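PDB 2Z6V: putative uncharacterized protein from Mycobacterium avium, which is of undetermined physiological function but probably transfers a sulfuryl group from the donor PAPS to an acceptor, as a member of the sulfotransferase family. Local coordinates for residues Q39-S44 with R86-H91; E99-P104 with Q230-Q235; T81-R86 with I194-F199. One frame throughout, in Å; residues are numbered along the deposited sequence.

Contact 1 of 3, residues Q39-S44 with R86-H91; sequences QRTGLS and RRLQVH
The Thr41 hydroxyl lies beside a leucine, OG1 3.9 Å from Leu88 CD1, and no hydrogen bond crosses between 39-44 and 86-91. The polar atom is engaged on its own side instead. OG1 bonds to Ala37 O one helical turn earlier, and Thr41 OG1 accepts from the backbone N of Leu43 at 3.2 Å (N-H...O 146°), which makes an ST turn. The first torsion of Thr41 (chi1 69°) places OG1 between the backbone N and the carbonyl carbon, close enough to serve both partners, and leaves CG2 facing helix 70-96. Thr41 CG2 lies 4.0 Å from Gln89 NE2, the two side chains crossing at a slant. The ST turn lies where helix 30-41 ends. Gly42 is the first residue to leave helical geometry, with a positive phi of 78°, and Leu43, which follows, is extended as the chain passes the flank of helix 70-96. Contact 1 is thus packing of a helix C-terminus and its exit loop against a long neighbouring helix, at the surface of the protein. Leu43 carries the second half of it. Its CD1 branch reaches over the helix backbone, Leu43 CD1 being 3.5 Å from Leu88 O and 3.6 Å from Gln89 CA, while Leu43 CB faces Leu88 CB at 4.4 Å. Leu88 answers with CD1, which comes within 3.8 Å of Leu43 O; the Leu88 and Thr41 side chains cross at about a right angle. Leu88 is the buried member of the group. It also rests on Phe34 and Ala37 of helix 30-41, and Leu43 also touches Ala92 of helix 70-96.

Contact 2 of 3, residues E99-P104 with Q230-Q235; sequences EVLDAP and QKRYLQ
Gln235 sends its side-chain amide from helix 224-238 into the bend of 99-104, where NE2 donates to two backbone carbonyls. The bond from Gln235 NE2 to Ala103 O is the stronger, 2.8 Å long and nearly straight (N-H...O 169°). The acceptor lies almost in the plane of the amide, whereas the donor is tilted 35° from the carbonyl plane of Ala103. The second bond, from Gln235 NE2 to Leu101 O at 3.1 Å, is weak because it is strongly bent (123°). The Gln235 chain, extended beyond CG, carries NE2 out to these carbonyls. A water bridges the segments, donating to Val100 O at 2.7 Å and to Gln235 O at 2.8 Å, so the glutamine is tied to the loop through both its side chain and its backbone. The loop follows helix 70-96 and leads to strand 109-113, which in sulfotransferases runs into the phosphosulfate-binding loop; helix 224-238 leads to strand 244-248, its neighbour in the parallel sheet. The contact therefore ties together the approaches to two adjacent strands. Around the amide, side-chain carbons close the contact. Gln235 CB comes 3.3 Å from Val100 O. Leu101 begins by pointing away from the helix but brings CD2 back, Leu101 CD2 lying 3.6 Å from Gln235 OE1 and 3.7 Å from Arg232 CG. Leu101 and the aliphatic part of Arg232 lie side by side, heading the same way, and both rest on Ile94 of helix 70-96. Farther out, Arg232 NH1 forms a long, weak ion pair with Asp47.

Contact 3 of 3, residues T81-R86 with I194-F199; sequences TNALGR and IHNQDF
Gln197 lays its side chain across helix 70-96 between Ala83 and Arg86. Its CG lies 3.3 Å from Ala83 O, and farther along the chain Gln197 CD stands 3.5 Å from Arg86 CB and Gln197 NE2 3.8 Å from Arg86 CD. The two long side chains cross at about a right angle, with guanidinium and amide planes 67° apart, so the amide meets the aliphatic part of the arginine and is not stacked on its charged end. A water joins them only loosely, through weak bonds from Arg86 NH1 and Gln197 NE2. Beside it, the Phe199 ring presents its edge to Leu84, whose CB lies near the ring plane, 4.0 Å from Phe199 CE1; Ala83 CB approaches Phe199 CZ obliquely at 4.2 Å. A chi1 of -60° sets the Phe199 ring beside its own backbone N, and Asn196 O sits over the centre of one ring face, 3.6 Å from the plane, while also accepting from Trp204 NE1. Leu55 and Ile58 of helix 50-64 also touch this ring. The second shell fixes the polar groups: Gln197 OE1 is bonded to Tyr229 OH and its NE2 to Phe193 O, while Arg86 NE bonds Val141 O and Asn82 O lies over one guanidinium face, toward its rim. The segment 194-199 includes a short 3-10 segment, 196-198, within the sulfotransferase family region, and the side chain of Asn196 is about 8 Å from a bound palmitic acid. No hydrogen bond passes directly between the two segments; with both ends of its amide satisfied by other residues, Gln197 can be buried against helix 70-96 and touch it largely through van der Waals contacts.

In the fold
Contacts 1 and 3 both use helix 70-96: contact 1 packs the end of helix 30-41 against it at the surface, whereas contact 3 is buried and brings 194-199 against it. Arg86 lies in both but makes contact only in contact 3. Leucine and threonine carbons dominate contact 1; contact 3 adds an aromatic ring and a buried amide. Contact 2, partly buried and about 18 Å from each of the others (between centres), relies on an amide that binds loop carbonyls and a water that bridges loop and helix carbonyls. The contacts also touch: Arg87 forms a salt bridge with Asp198, Gln230 of contact 2 probably bonds to His195 of contact 3, and Val90 packs on Tyr233.

Contact 1 of 3, residues Q39-S44 with R86-H91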
# COMPACT_ATOMS: atom_id res chain seq x y z
N GLN A 39 -11.93 23.12 6.02
CA GLN A 39 -13.20 23.64 5.54
C GLN A 39 -14.16 22.48 5.33
O GLN A 39 -15.25 22.47 5.89
CB GLN A 39 -12.95 24.38 4.23
CG GLN A 39 -14.07 25.26 3.75
CD GLN A 39 -13.63 26.07 2.53
OE1 GLN A 39 -12.64 26.83 2.59
NE2 GLN A 39 -14.35 25.90 1.41
N ARG A 40 -13.73 21.49 4.54
CA ARG A 40 -14.55 20.32 4.25
C ARG A 40 -14.92 19.50 5.48
O ARG A 40 -16.09 19.19 5.69
CB ARG A 40 -13.84 19.40 3.24
CG ARG A 40 -13.68 20.01 1.86
CD ARG A 40 -12.97 19.06 0.90
NE ARG A 40 -12.83 19.64 -0.43
CZ ARG A 40 -12.21 19.04 -1.44
NH1 ARG A 40 -11.66 17.84 -1.28
NH2 ARG A 40 -12.12 19.64 -2.62
N THR A 41 -13.93 19.14 6.29
CA THR A 41 -14.18 18.33 7.48
C THR A 41 -14.79 19.08 8.66
O THR A 41 -15.40 18.46 9.53
CB THR A 41 -12.89 17.67 7.99
OG1 THR A 41 -12.02 18.69 8.51
CG2 THR A 41 -12.18 16.94 6.87
N GLY A 42 -14.62 20.40 8.70
CA GLY A 42 -15.15 21.17 9.81
C GLY A 42 -14.27 21.06 11.05
O GLY A 42 -14.70 21.38 12.16
N LEU A 43 -13.04 20.60 10.85
CA LEU A 43 -12.07 20.43 11.93
C LEU A 43 -10.80 21.21 11.59
O LEU A 43 -10.44 21.33 10.42
CB LEU A 43 -11.72 18.95 12.09
CG LEU A 43 -12.88 18.00 12.41
CD1 LEU A 43 -12.42 16.54 12.26
CD2 LEU A 43 -13.38 18.29 13.83
N SER A 44 -10.12 21.74 12.60
CA SER A 44 -8.91 22.51 12.35
C SER A 44 -7.68 22.11 13.17
O SER A 44 -6.56 22.53 12.87
CB SER A 44 -9.19 24.01 12.54
OG SER A 44 -9.84 24.25 13.78
N ARG A 86 -8.67 13.23 6.29
CA ARG A 86 -8.76 12.01 7.09
C ARG A 86 -7.89 12.18 8.33
O ARG A 86 -8.29 11.81 9.44
CB ARG A 86 -8.28 10.81 6.29
CG ARG A 86 -9.29 10.31 5.31
CD ARG A 86 -8.63 9.70 4.10
NE ARG A 86 -9.56 9.77 2.99
CZ ARG A 86 -9.20 9.79 1.72
NH1 ARG A 86 -7.91 9.75 1.38
NH2 ARG A 86 -10.13 9.87 0.78
N ARG A 87 -6.70 12.73 8.11
CA ARG A 87 -5.75 12.98 9.18
C ARG A 87 -6.44 13.85 10.23
O ARG A 87 -6.32 13.60 11.42
CB ARG A 87 -4.52 13.68 8.60
CG ARG A 87 -3.42 14.02 9.58
CD ARG A 87 -2.77 12.79 10.14
NE ARG A 87 -1.60 13.14 10.94
CZ ARG A 87 -0.39 13.38 10.44
NH1 ARG A 87 -0.16 13.30 9.13
NH2 ARG A 87 0.61 13.68 11.26
N LEU A 88 -7.16 14.87 9.77
CA LEU A 88 -7.88 15.77 10.66
C LEU A 88 -8.99 15.05 11.41
O LEU A 88 -9.20 15.28 12.60
CB LEU A 88 -8.48 16.94 9.87
CG LEU A 88 -7.48 17.96 9.33
CD1 LEU A 88 -8.18 18.97 8.45
CD2 LEU A 88 -6.79 18.64 10.50
N GLN A 89 -9.71 14.19 10.69
CA GLN A 89 -10.80 13.43 11.28
C GLN A 89 -10.33 12.45 12.36
O GLN A 89 -10.97 12.31 13.40
CB GLN A 89 -11.57 12.68 10.19
CG GLN A 89 -12.30 13.60 9.22
CD GLN A 89 -13.23 12.85 8.28
OE1 GLN A 89 -14.12 12.12 8.72
NE2 GLN A 89 -13.03 13.03 6.98
N VAL A 90 -9.21 11.79 12.11
CA VAL A 90 -8.68 10.83 13.07
C VAL A 90 -8.16 11.52 14.33
O VAL A 90 -8.25 10.97 15.43
CB VAL A 90 -7.54 9.98 12.45
CG1 VAL A 90 -6.91 9.08 13.52
CG2 VAL A 90 -8.08 9.13 11.31
N HIS A 91 -7.63 12.73 14.17
CA HIS A 91 -7.11 13.46 15.31
C HIS A 91 -8.23 13.94 16.22
O HIS A 91 -8.11 13.89 17.44
CB HIS A 91 -6.28 14.65 14.85
CG HIS A 91 -5.78 15.50 15.99
ND1 HIS A 91 -6.43 16.64 16.40
CD2 HIS A 91 -4.77 15.30 16.86
CE1 HIS A 91 -5.84 17.12 17.48
NE2 HIS A 91 -4.83 16.32 17.78

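Contact 2 of 3, residues E99-P104 with Q230-Q235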
# COMPACT_ATOMS: atom_id res chain seq x y z
N GLU A 99 -8.65 6.87 25.43
CA GLU A 99 -8.52 5.47 25.79
C GLU A 99 -8.03 4.54 24.66
O GLU A 99 -7.35 3.56 24.94
CB GLU A 99 -9.84 4.92 26.34
CG GLU A 99 -10.96 4.86 25.31
CD GLU A 99 -11.82 6.10 25.31
OE1 GLU A 99 -11.31 7.18 25.68
OE2 GLU A 99 -13.01 5.99 24.93
N VAL A 100 -8.38 4.85 23.41
CA VAL A 100 -7.97 4.00 22.29
C VAL A 100 -6.45 3.83 22.20
O VAL A 100 -5.96 2.82 21.71
CB VAL A 100 -8.46 4.54 20.91
CG1 VAL A 100 -9.99 4.60 20.88
CG2 VAL A 100 -7.85 5.91 20.61
N LEU A 101 -5.72 4.82 22.70
CA LEU A 101 -4.26 4.80 22.66
C LEU A 101 -3.67 3.86 23.70
O LEU A 101 -2.48 3.54 23.65
CB LEU A 101 -3.70 6.20 22.88
CG LEU A 101 -4.17 7.26 21.88
CD1 LEU A 101 -3.65 8.63 22.29
CD2 LEU A 101 -3.69 6.88 20.49
N ASP A 102 -4.49 3.44 24.66
CA ASP A 102 -4.02 2.55 25.72
C ASP A 102 -4.07 1.08 25.32
O ASP A 102 -3.37 0.25 25.90
CB ASP A 102 -4.84 2.76 26.99
CG ASP A 102 -4.77 4.19 27.51
OD1 ASP A 102 -3.66 4.78 27.48
OD2 ASP A 102 -5.82 4.72 27.95
N ALA A 103 -4.89 0.75 24.33
CA ALA A 103 -5.00 -0.63 23.86
C ALA A 103 -3.87 -0.87 22.88
O ALA A 103 -3.72 -0.15 21.89
CB ALA A 103 -6.34 -0.87 23.19
N PRO A 104 -3.05 -1.90 23.13
CA PRO A 104 -1.93 -2.22 22.25
C PRO A 104 -2.30 -2.87 20.92
O PRO A 104 -3.41 -3.37 20.74
CB PRO A 104 -1.10 -3.17 23.11
CG PRO A 104 -2.17 -3.96 23.79
CD PRO A 104 -3.16 -2.88 24.22
N GLN A 230 0.23 5.30 11.92
CA GLN A 230 -0.45 4.06 11.58
C GLN A 230 -0.96 3.35 12.82
O GLN A 230 -2.10 2.88 12.85
CB GLN A 230 0.46 3.12 10.79
CG GLN A 230 -0.31 1.95 10.23
CD GLN A 230 0.57 0.94 9.55
OE1 GLN A 230 1.68 1.26 9.12
NE2 GLN A 230 0.07 -0.29 9.42
N LYS A 231 -0.12 3.26 13.85
CA LYS A 231 -0.52 2.60 15.10
C LYS A 231 -1.76 3.25 15.71
O LYS A 231 -2.69 2.55 16.13
CB LYS A 231 0.64 2.61 16.10
CG LYS A 231 0.28 2.06 17.47
CD LYS A 231 1.51 1.57 18.23
CE LYS A 231 1.13 0.94 19.56
NZ LYS A 231 2.10 -0.09 20.02
N ARG A 232 -1.79 4.58 15.76
CA ARG A 232 -2.95 5.29 16.31
C ARG A 232 -4.19 4.99 15.46
O ARG A 232 -5.28 4.77 15.99
CB ARG A 232 -2.68 6.80 16.32
CG ARG A 232 -1.72 7.28 17.39
CD ARG A 232 -1.61 8.79 17.39
NE ARG A 232 -0.34 9.24 16.83
CZ ARG A 232 -0.24 10.08 15.81
NH1 ARG A 232 -1.32 10.57 15.24
NH2 ARG A 232 0.96 10.43 15.37
N TYR A 233 -3.99 4.99 14.15
CA TYR A 233 -5.06 4.70 13.21
C TYR A 233 -5.62 3.32 13.53
O TYR A 233 -6.83 3.15 13.69
CB TYR A 233 -4.51 4.70 11.79
CG TYR A 233 -5.50 5.05 10.71
CD1 TYR A 233 -5.56 6.35 10.20
CD2 TYR A 233 -6.33 4.08 10.15
CE1 TYR A 233 -6.41 6.68 9.14
CE2 TYR A 233 -7.20 4.39 9.09
CZ TYR A 233 -7.23 5.70 8.59
OH TYR A 233 -8.06 6.02 7.54
N LEU A 234 -4.74 2.33 13.62
CA LEU A 234 -5.17 0.97 13.92
C LEU A 234 -5.84 0.88 15.29
O LEU A 234 -6.78 0.10 15.47
CB LEU A 234 -3.99 0.01 13.83
CG LEU A 234 -3.38 -0.07 12.43
CD1 LEU A 234 -2.19 -1.00 12.44
CD2 LEU A 234 -4.42 -0.56 11.44
N GLN A 235 -5.38 1.67 16.25
CA GLN A 235 -5.99 1.63 17.58
C GLN A 235 -7.42 2.17 17.54
O GLN A 235 -8.27 1.77 18.34
CB GLN A 235 -5.14 2.42 18.58
CG GLN A 235 -3.83 1.73 18.92
CD GLN A 235 -2.90 2.62 19.71
OE1 GLN A 235 -2.53 3.70 19.25
NE2 GLN A 235 -2.51 2.16 20.89
O HOH W 1 -7.32 0.77 20.72

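Contact 3 of 3, residues T81-R86 with I194-F199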
# COMPACT_ATOMS: atom_id res chain seq x y z
N THR A 81 -6.02 16.76 -0.45
CA THR A 81 -6.96 17.41 0.45
C THR A 81 -7.74 16.36 1.21
O THR A 81 -7.82 16.41 2.43
CB THR A 81 -7.95 18.31 -0.31
OG1 THR A 81 -7.21 19.23 -1.13
CG2 THR A 81 -8.83 19.10 0.66
N ASN A 82 -8.31 15.41 0.49
CA ASN A 82 -9.08 14.34 1.12
C ASN A 82 -8.23 13.52 2.08
O ASN A 82 -8.69 13.14 3.16
CB ASN A 82 -9.69 13.42 0.07
CG ASN A 82 -10.79 14.10 -0.73
OD1 ASN A 82 -11.54 14.91 -0.19
ND2 ASN A 82 -10.89 13.77 -2.01
N ALA A 83 -6.98 13.25 1.69
CA ALA A 83 -6.07 12.49 2.53
C ALA A 83 -5.79 13.25 3.82
O ALA A 83 -5.84 12.67 4.91
CB ALA A 83 -4.75 12.23 1.78
N LEU A 84 -5.51 14.54 3.70
CA LEU A 84 -5.25 15.37 4.87
C LEU A 84 -6.50 15.51 5.73
O LEU A 84 -6.41 15.63 6.95
CB LEU A 84 -4.75 16.76 4.43
CG LEU A 84 -4.33 17.71 5.57
CD1 LEU A 84 -3.25 17.05 6.41
CD2 LEU A 84 -3.84 19.03 4.98
N GLY A 85 -7.66 15.50 5.09
CA GLY A 85 -8.91 15.60 5.82
C GLY A 85 -9.09 14.41 6.75
O GLY A 85 -9.60 14.55 7.86
N ARG A 86 -8.67 13.23 6.29
CA ARG A 86 -8.76 12.01 7.09
C ARG A 86 -7.89 12.18 8.33
O ARG A 86 -8.29 11.81 9.44
CB ARG A 86 -8.28 10.81 6.29
CG ARG A 86 -9.29 10.31 5.31
CD ARG A 86 -8.63 9.70 4.10
NE ARG A 86 -9.56 9.77 2.99
CZ ARG A 86 -9.20 9.79 1.72
NH1 ARG A 86 -7.91 9.75 1.38
NH2 ARG A 86 -10.13 9.87 0.78
N ILE A 194 -2.95 4.84 4.52
CA ILE A 194 -2.99 5.41 5.86
C ILE A 194 -1.79 6.36 5.81
O ILE A 194 -1.89 7.53 6.14
CB ILE A 194 -2.75 4.37 6.97
CG1 ILE A 194 -4.06 3.67 7.33
CG2 ILE A 194 -2.18 5.05 8.22
CD1 ILE A 194 -3.88 2.58 8.34
N HIS A 195 -0.67 5.82 5.32
CA HIS A 195 0.58 6.55 5.19
C HIS A 195 0.51 7.82 4.32
O HIS A 195 1.07 8.84 4.68
CB HIS A 195 1.67 5.62 4.62
CG HIS A 195 2.17 4.60 5.60
ND1 HIS A 195 3.41 4.00 5.47
CD2 HIS A 195 1.60 4.06 6.69
CE1 HIS A 195 3.58 3.13 6.45
NE2 HIS A 195 2.49 3.14 7.20
N ASN A 196 -0.17 7.76 3.18
CA ASN A 196 -0.25 8.93 2.32
C ASN A 196 -0.93 10.09 3.05
O ASN A 196 -0.82 11.24 2.62
CB ASN A 196 -0.98 8.59 1.02
CG ASN A 196 -2.46 8.34 1.22
OD1 ASN A 196 -2.93 8.18 2.35
ND2 ASN A 196 -3.21 8.31 0.12
N GLN A 197 -1.60 9.79 4.16
CA GLN A 197 -2.26 10.83 4.95
C GLN A 197 -1.24 11.63 5.75
O GLN A 197 -1.57 12.62 6.42
CB GLN A 197 -3.29 10.21 5.90
CG GLN A 197 -4.53 9.66 5.22
CD GLN A 197 -5.41 8.87 6.17
OE1 GLN A 197 -5.71 9.32 7.28
NE2 GLN A 197 -5.84 7.69 5.74
N ASP A 198 0.02 11.20 5.71
CA ASP A 198 1.08 11.91 6.39
C ASP A 198 2.05 12.36 5.30
O ASP A 198 3.15 12.85 5.57
CB ASP A 198 1.79 11.01 7.40
CG ASP A 198 2.83 11.77 8.23
OD1 ASP A 198 2.48 12.85 8.79
OD2 ASP A 198 3.98 11.30 8.32
N PHE A 199 1.62 12.19 4.06
CA PHE A 199 2.39 12.57 2.89
C PHE A 199 3.83 12.06 2.87
O PHE A 199 4.77 12.77 2.50
CB PHE A 199 2.31 14.08 2.70
CG PHE A 199 0.90 14.56 2.51
CD1 PHE A 199 0.15 15.00 3.59
CD2 PHE A 199 0.29 14.48 1.26
CE1 PHE A 199 -1.19 15.33 3.44
CE2 PHE A 199 -1.06 14.81 1.09
CZ PHE A 199 -1.80 15.24 2.18
O HOH W 2 -5.91 8.17 2.35